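Local coordinates for protein putative Zn-dependent Alcohol Dehydrogenase (Rhodobacter sphaeroides, PDB 3IV6) that binds S-adenosylmethionine in a Rossmann-like domain and is probably a methyltransferase-like protein, although it was named a putative zinc-dependent alcohol dehydrogenase, at residues A[155-168]-A[180-194]. Residues are numbered along the deposited sequence; the frame is centred on the assembly and turned at random.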
loop_
_atom_site.group_PDB
_atom_site.type_symbol
_atom_site.label_atom_id
_atom_site.label_comp_id
_atom_site.label_asym_id
_atom_site.label_seq_id
_atom_site.Cartn_x
_atom_site.Cartn_y
_atom_site.Cartn_z
ATOM N N ILE A 155 -14.748 -7.305 4.921
ATOM C CA ILE A 155 -14.494 -8.702 4.642
ATOM C C ILE A 155 -13.887 -9.455 5.827
ATOM O O ILE A 155 -14.002 -10.674 5.918
ATOM C CB ILE A 155 -13.583 -8.922 3.432
ATOM C CG1 ILE A 155 -13.461 -10.434 3.193
ATOM C CG2 ILE A 155 -12.219 -8.350 3.698
ATOM C CD1 ILE A 155 -12.751 -10.854 1.921
ATOM N N ASP A 156 -13.226 -8.753 6.729
ATOM C CA ASP A 156 -12.571 -9.457 7.818
ATOM C C ASP A 156 -13.656 -9.982 8.720
ATOM O O ASP A 156 -13.603 -11.127 9.172
ATOM C CB ASP A 156 -11.619 -8.542 8.609
ATOM C CG ASP A 156 -10.339 -8.183 7.832
ATOM O OD1 ASP A 156 -10.078 -8.858 6.806
ATOM O OD2 ASP A 156 -9.611 -7.230 8.250
ATOM N N LEU A 157 -14.640 -9.126 8.980
ATOM C CA LEU A 157 -15.791 -9.480 9.799
ATOM C C LEU A 157 -16.564 -10.741 9.240
ATOM O O LEU A 157 -16.929 -11.644 9.983
ATOM C CB LEU A 157 -16.688 -8.244 9.994
ATOM C CG LEU A 157 -16.082 -6.982 10.660
ATOM C CD1 LEU A 157 -17.035 -5.756 10.631
ATOM C CD2 LEU A 157 -15.613 -7.233 12.094
ATOM N N LYS A 158 -16.783 -10.823 7.935
ATOM C CA LYS A 158 -17.323 -12.044 7.381
ATOM C C LYS A 158 -16.329 -13.204 7.559
ATOM O O LYS A 158 -16.742 -14.327 7.827
ATOM C CB LYS A 158 -17.681 -11.879 5.904
ATOM C CG LYS A 158 -18.594 -10.693 5.611
ATOM C CD LYS A 158 -20.067 -11.086 5.473
ATOM C CE LYS A 158 -20.687 -11.437 6.825
ATOM N NZ LYS A 158 -22.155 -11.717 6.693
ATOM N N LEU A 159 -15.031 -12.939 7.418
ATOM C CA LEU A 159 -14.022 -13.987 7.585
ATOM C C LEU A 159 -14.021 -14.612 8.990
ATOM O O LEU A 159 -14.002 -15.843 9.132
ATOM C CB LEU A 159 -12.624 -13.476 7.254
ATOM C CG LEU A 159 -12.240 -13.364 5.778
ATOM C CD1 LEU A 159 -10.883 -12.703 5.664
ATOM C CD2 LEU A 159 -12.236 -14.711 5.088
ATOM N N ILE A 160 -14.012 -13.773 10.019
ATOM C CA ILE A 160 -14.142 -14.258 11.390
ATOM C C ILE A 160 -15.429 -15.109 11.545
ATOM O O ILE A 160 -15.380 -16.239 12.028
ATOM C CB ILE A 160 -14.146 -13.085 12.443
ATOM C CG1 ILE A 160 -13.034 -12.051 12.181
ATOM C CG2 ILE A 160 -14.096 -13.607 13.848
ATOM C CD1 ILE A 160 -11.652 -12.601 12.061
ATOM N N GLU A 161 -16.569 -14.562 11.127
ATOM C CA GLU A 161 -17.872 -15.196 11.335
ATOM C C GLU A 161 -17.907 -16.563 10.676
ATOM O O GLU A 161 -18.057 -17.576 11.361
ATOM C CB GLU A 161 -19.004 -14.285 10.806
ATOM C CG GLU A 161 -20.424 -14.888 10.690
ATOM C CD GLU A 161 -21.515 -13.850 10.291
ATOM O OE1 GLU A 161 -22.579 -14.274 9.770
ATOM O OE2 GLU A 161 -21.317 -12.620 10.499
ATOM N N TYR A 162 -17.737 -16.574 9.351
ATOM C CA TYR A 162 -17.907 -17.764 8.510
ATOM C C TYR A 162 -16.771 -18.802 8.657
ATOM O O TYR A 162 -16.823 -19.913 8.106
ATOM C CB TYR A 162 -18.074 -17.342 7.037
ATOM C CG TYR A 162 -19.289 -16.454 6.719
ATOM C CD1 TYR A 162 -20.316 -16.270 7.634
ATOM C CD2 TYR A 162 -19.393 -15.811 5.485
ATOM C CE1 TYR A 162 -21.395 -15.480 7.341
ATOM C CE2 TYR A 162 -20.477 -15.017 5.178
ATOM C CZ TYR A 162 -21.481 -14.853 6.108
ATOM O OH TYR A 162 -22.574 -14.055 5.812
ATOM N N GLY A 163 -15.748 -18.428 9.411
ATOM C CA GLY A 163 -14.623 -19.303 9.661
ATOM C C GLY A 163 -14.661 -19.861 11.069
ATOM O O GLY A 163 -14.005 -20.855 11.361
ATOM N N GLU A 164 -15.421 -19.193 11.932
ATOM C CA GLU A 164 -15.743 -19.671 13.264
ATOM C C GLU A 164 -16.780 -20.806 13.171
ATOM O O GLU A 164 -16.595 -21.905 13.708
ATOM C CB GLU A 164 -16.343 -18.521 14.060
ATOM C CG GLU A 164 -16.327 -18.708 15.548
ATOM C CD GLU A 164 -15.005 -18.274 16.150
ATOM O OE1 GLU A 164 -14.195 -19.172 16.484
ATOM O OE2 GLU A 164 -14.781 -17.039 16.285
ATOM N N GLN A 165 -17.880 -20.519 12.486
ATOM C CA GLN A 165 -18.925 -21.499 12.265
ATOM C C GLN A 165 -18.342 -22.755 11.643
ATOM O O GLN A 165 -18.877 -23.845 11.793
ATOM C CB GLN A 165 -19.981 -20.929 11.328
ATOM C CG GLN A 165 -20.868 -19.867 11.954
ATOM C CD GLN A 165 -21.821 -19.251 10.937
ATOM O OE1 GLN A 165 -21.815 -19.617 9.754
ATOM N NE2 GLN A 165 -22.636 -18.303 11.387
ATOM N N SER A 166 -17.245 -22.584 10.927
ATOM C CA SER A 166 -16.590 -23.684 10.248
ATOM C C SER A 166 -15.485 -24.288 11.141
ATOM O O SER A 166 -14.978 -25.387 10.909
ATOM C CB SER A 166 -16.013 -23.167 8.933
ATOM O OG SER A 166 -15.752 -24.225 8.040
ATOM N N GLY A 167 -15.123 -23.551 12.180
ATOM C CA GLY A 167 -14.039 -23.940 13.054
ATOM C C GLY A 167 -12.689 -23.995 12.367
ATOM O O GLY A 167 -11.767 -24.643 12.853
ATOM N N THR A 168 -12.565 -23.310 11.239
ATOM C CA THR A 168 -11.295 -23.271 10.518
ATOM C C THR A 168 -10.499 -22.021 10.820
ATOM O O THR A 168 -9.396 -21.864 10.299
ATOM C CB THR A 168 -11.467 -23.346 8.959
ATOM O OG1 THR A 168 -12.681 -22.681 8.542
ATOM C CG2 THR A 168 -11.446 -24.806 8.482
ATOM N N PHE A 180 -4.133 -12.349 8.342
ATOM C CA PHE A 180 -4.962 -13.267 7.583
ATOM C C PHE A 180 -4.196 -13.949 6.452
ATOM O O PHE A 180 -3.378 -13.315 5.783
ATOM C CB PHE A 180 -6.124 -12.519 6.980
ATOM C CG PHE A 180 -7.205 -12.181 7.957
ATOM C CD1 PHE A 180 -8.111 -13.143 8.375
ATOM C CD2 PHE A 180 -7.349 -10.891 8.416
ATOM C CE1 PHE A 180 -9.113 -12.829 9.247
ATOM C CE2 PHE A 180 -8.352 -10.573 9.306
ATOM C CZ PHE A 180 -9.234 -11.544 9.719
ATOM N N HIS A 181 -4.439 -15.250 6.263
ATOM C CA HIS A 181 -4.003 -15.956 5.047
ATOM C C HIS A 181 -5.188 -16.350 4.181
ATOM O O HIS A 181 -5.858 -17.332 4.475
ATOM C CB HIS A 181 -3.227 -17.216 5.368
ATOM C CG HIS A 181 -2.345 -17.642 4.247
ATOM N ND1 HIS A 181 -1.251 -18.465 4.422
ATOM C CD2 HIS A 181 -2.360 -17.305 2.936
ATOM C CE1 HIS A 181 -0.647 -18.634 3.258
ATOM N NE2 HIS A 181 -1.292 -17.933 2.342
ATOM N N PHE A 182 -5.474 -15.605 3.127
ATOM C CA PHE A 182 -6.768 -15.806 2.467
ATOM C C PHE A 182 -6.903 -17.155 1.729
ATOM O O PHE A 182 -7.919 -17.856 1.837
ATOM C CB PHE A 182 -7.050 -14.634 1.526
ATOM C CG PHE A 182 -6.903 -13.309 2.175
ATOM C CD1 PHE A 182 -7.811 -12.893 3.157
ATOM C CD2 PHE A 182 -5.846 -12.479 1.824
ATOM C CE1 PHE A 182 -7.679 -11.652 3.777
ATOM C CE2 PHE A 182 -5.687 -11.254 2.437
ATOM C CZ PHE A 182 -6.620 -10.827 3.422
ATOM N N ARG A 183 -5.865 -17.493 0.973
ATOM C CA ARG A 183 -5.784 -18.724 0.206
ATOM C C ARG A 183 -5.851 -19.959 1.095
ATOM O O ARG A 183 -5.701 -21.069 0.611
ATOM C CB ARG A 183 -4.458 -18.732 -0.559
ATOM C CG ARG A 183 -4.229 -19.907 -1.482
ATOM C CD ARG A 183 -2.888 -19.780 -2.164
ATOM N NE ARG A 183 -2.825 -20.588 -3.371
ATOM C CZ ARG A 183 -2.727 -21.919 -3.372
ATOM N NH1 ARG A 183 -2.691 -22.583 -2.216
ATOM N NH2 ARG A 183 -2.669 -22.587 -4.526
ATOM N N GLU A 184 -6.076 -19.752 2.388
ATOM C CA GLU A 184 -6.024 -20.838 3.360
ATOM C C GLU A 184 -7.286 -20.874 4.215
ATOM O O GLU A 184 -7.463 -21.769 5.041
ATOM C CB GLU A 184 -4.788 -20.701 4.251
ATOM C CG GLU A 184 -3.489 -21.114 3.579
ATOM C CD GLU A 184 -3.146 -22.571 3.820
ATOM O OE1 GLU A 184 -4.080 -23.385 3.975
ATOM O OE2 GLU A 184 -1.942 -22.901 3.854
ATOM N N ALA A 185 -8.160 -19.893 4.011
ATOM C CA ALA A 185 -9.552 -20.008 4.433
ATOM C C ALA A 185 -10.358 -20.846 3.447
ATOM O O ALA A 185 -11.485 -21.250 3.739
ATOM C CB ALA A 185 -10.172 -18.628 4.592
ATOM N N GLY A 186 -9.776 -21.103 2.281
ATOM C CA GLY A 186 -10.464 -21.828 1.228
ATOM C C GLY A 186 -11.902 -21.379 1.059
ATOM O O GLY A 186 -12.165 -20.252 0.637
ATOM N N ASP A 187 -12.837 -22.264 1.389
ATOM C CA ASP A 187 -14.227 -22.098 0.984
ATOM C C ASP A 187 -14.869 -20.909 1.692
ATOM O O ASP A 187 -15.853 -20.346 1.212
ATOM C CB ASP A 187 -15.025 -23.372 1.267
ATOM C CG ASP A 187 -16.492 -23.231 0.917
ATOM O OD1 ASP A 187 -16.809 -23.100 -0.283
ATOM O OD2 ASP A 187 -17.330 -23.251 1.843
ATOM N N VAL A 188 -14.306 -20.534 2.836
ATOM C CA VAL A 188 -14.816 -19.407 3.607
ATOM C C VAL A 188 -14.607 -18.091 2.865
ATOM O O VAL A 188 -15.439 -17.186 2.940
ATOM C CB VAL A 188 -14.143 -19.318 4.989
ATOM C CG1 VAL A 188 -14.705 -18.145 5.778
ATOM C CG2 VAL A 188 -14.328 -20.620 5.754
ATOM N N LEU A 189 -13.492 -17.992 2.149
ATOM C CA LEU A 189 -13.179 -16.793 1.380
ATOM C C LEU A 189 -14.317 -16.436 0.430
ATOM O O LEU A 189 -14.843 -15.323 0.466
ATOM C CB LEU A 189 -11.880 -16.983 0.597
ATOM C CG LEU A 189 -11.270 -15.724 -0.023
ATOM C CD1 LEU A 189 -11.069 -14.648 1.034
ATOM C CD2 LEU A 189 -9.958 -16.048 -0.719
ATOM N N ASP A 190 -14.693 -17.387 -0.420
ATOM C CA ASP A 190 -15.785 -17.183 -1.364
ATOM C C ASP A 190 -16.997 -16.562 -0.679
ATOM O O ASP A 190 -17.617 -15.640 -1.208
ATOM C CB ASP A 190 -16.174 -18.506 -2.026
ATOM C CG ASP A 190 -15.000 -19.189 -2.698
ATOM O OD1 ASP A 190 -13.879 -19.122 -2.152
ATOM O OD2 ASP A 190 -15.198 -19.795 -3.772
ATOM N N ARG A 191 -17.331 -17.075 0.501
ATOM C CA ARG A 191 -18.569 -16.704 1.175
ATOM C C ARG A 191 -18.487 -15.291 1.743
ATOM O O ARG A 191 -19.508 -14.642 1.969
ATOM C CB ARG A 191 -18.891 -17.701 2.290
ATOM C CG ARG A 191 -20.314 -17.607 2.816
ATOM C CD ARG A 191 -20.834 -18.967 3.251
ATOM N NE ARG A 191 -21.181 -18.991 4.669
ATOM C CZ ARG A 191 -20.518 -19.684 5.590
ATOM N NH1 ARG A 191 -19.468 -20.416 5.244
ATOM N NH2 ARG A 191 -20.906 -19.647 6.857
ATOM N N ALA A 192 -17.265 -14.821 1.972
ATOM C CA ALA A 192 -17.045 -13.600 2.737
ATOM C C ALA A 192 -16.820 -12.405 1.815
ATOM O O ALA A 192 -16.908 -11.254 2.243
ATOM C CB ALA A 192 -15.866 -13.772 3.682
ATOM N N LEU A 193 -16.530 -12.687 0.549
ATOM C CA LEU A 193 -16.219 -11.639 -0.417
ATOM C C LEU A 193 -17.274 -10.538 -0.396
ATOM O O LEU A 193 -18.473 -10.814 -0.397
ATOM C CB LEU A 193 -16.101 -12.227 -1.825
ATOM C CG LEU A 193 -14.769 -12.897 -2.169
ATOM C CD1 LEU A 193 -14.791 -13.435 -3.592
ATOM C CD2 LEU A 193 -13.613 -11.928 -1.975
ATOM N N VAL A 194 -16.818 -9.289 -0.376
ATOM C CA VAL A 194 -17.719 -8.145 -0.415
ATOM C C VAL A 194 -17.472 -7.289 -1.652
ATOM O O VAL A 194 -16.462 -7.449 -2.338
ATOM C CB VAL A 194 -17.571 -7.266 0.843
ATOM C CG1 VAL A 194 -17.852 -8.082 2.095
ATOM C CG2 VAL A 194 -16.181 -6.652 0.898
#
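Lys158 and Ala192 mark where helices 155-164 and 187-192 draw together, their axes 8.8 Å apart at closest and their N-to-C directions 133° apart, nearer antiparallel than parallel, with CA atoms of the two residues separated by 4.9 Å. Here the methyl CB of Ala192 lies against Lys158 CB and also faces Leu159 CD2. One turn further along helix 155-164, and one turn back along its partner, Val188 lays CG1 and CG2 against the backbone carbonyl of Tyr162, while the ring of that tyrosine carries Arg191. The guanidinium lies flat over one ring face, planes 14° apart and centres separated by 4.1 Å, an off-centre cation-pi stack. Both helices belong to a helical insertion with a small antiparallel sheet, which follows strand 143-149 of the Rossmann-like sheet and stands apart from the bound S-adenosylmethionine. Its apolar interior centres on Leu159, whose CD1 rests over a face of Phe180, 4.2 Å from the ring centroid, and meets the edge of Phe182. Ile160 CD1 touches the Phe180 rim, 3.5 Å from CZ. Asp156 brings its carboxylate obliquely against the same ring while OD2 is held by a salt bridge to Arg216. The side chains of Ile155 and Leu193 run side by side, and Tyr208 of helix 201-210 packs on both.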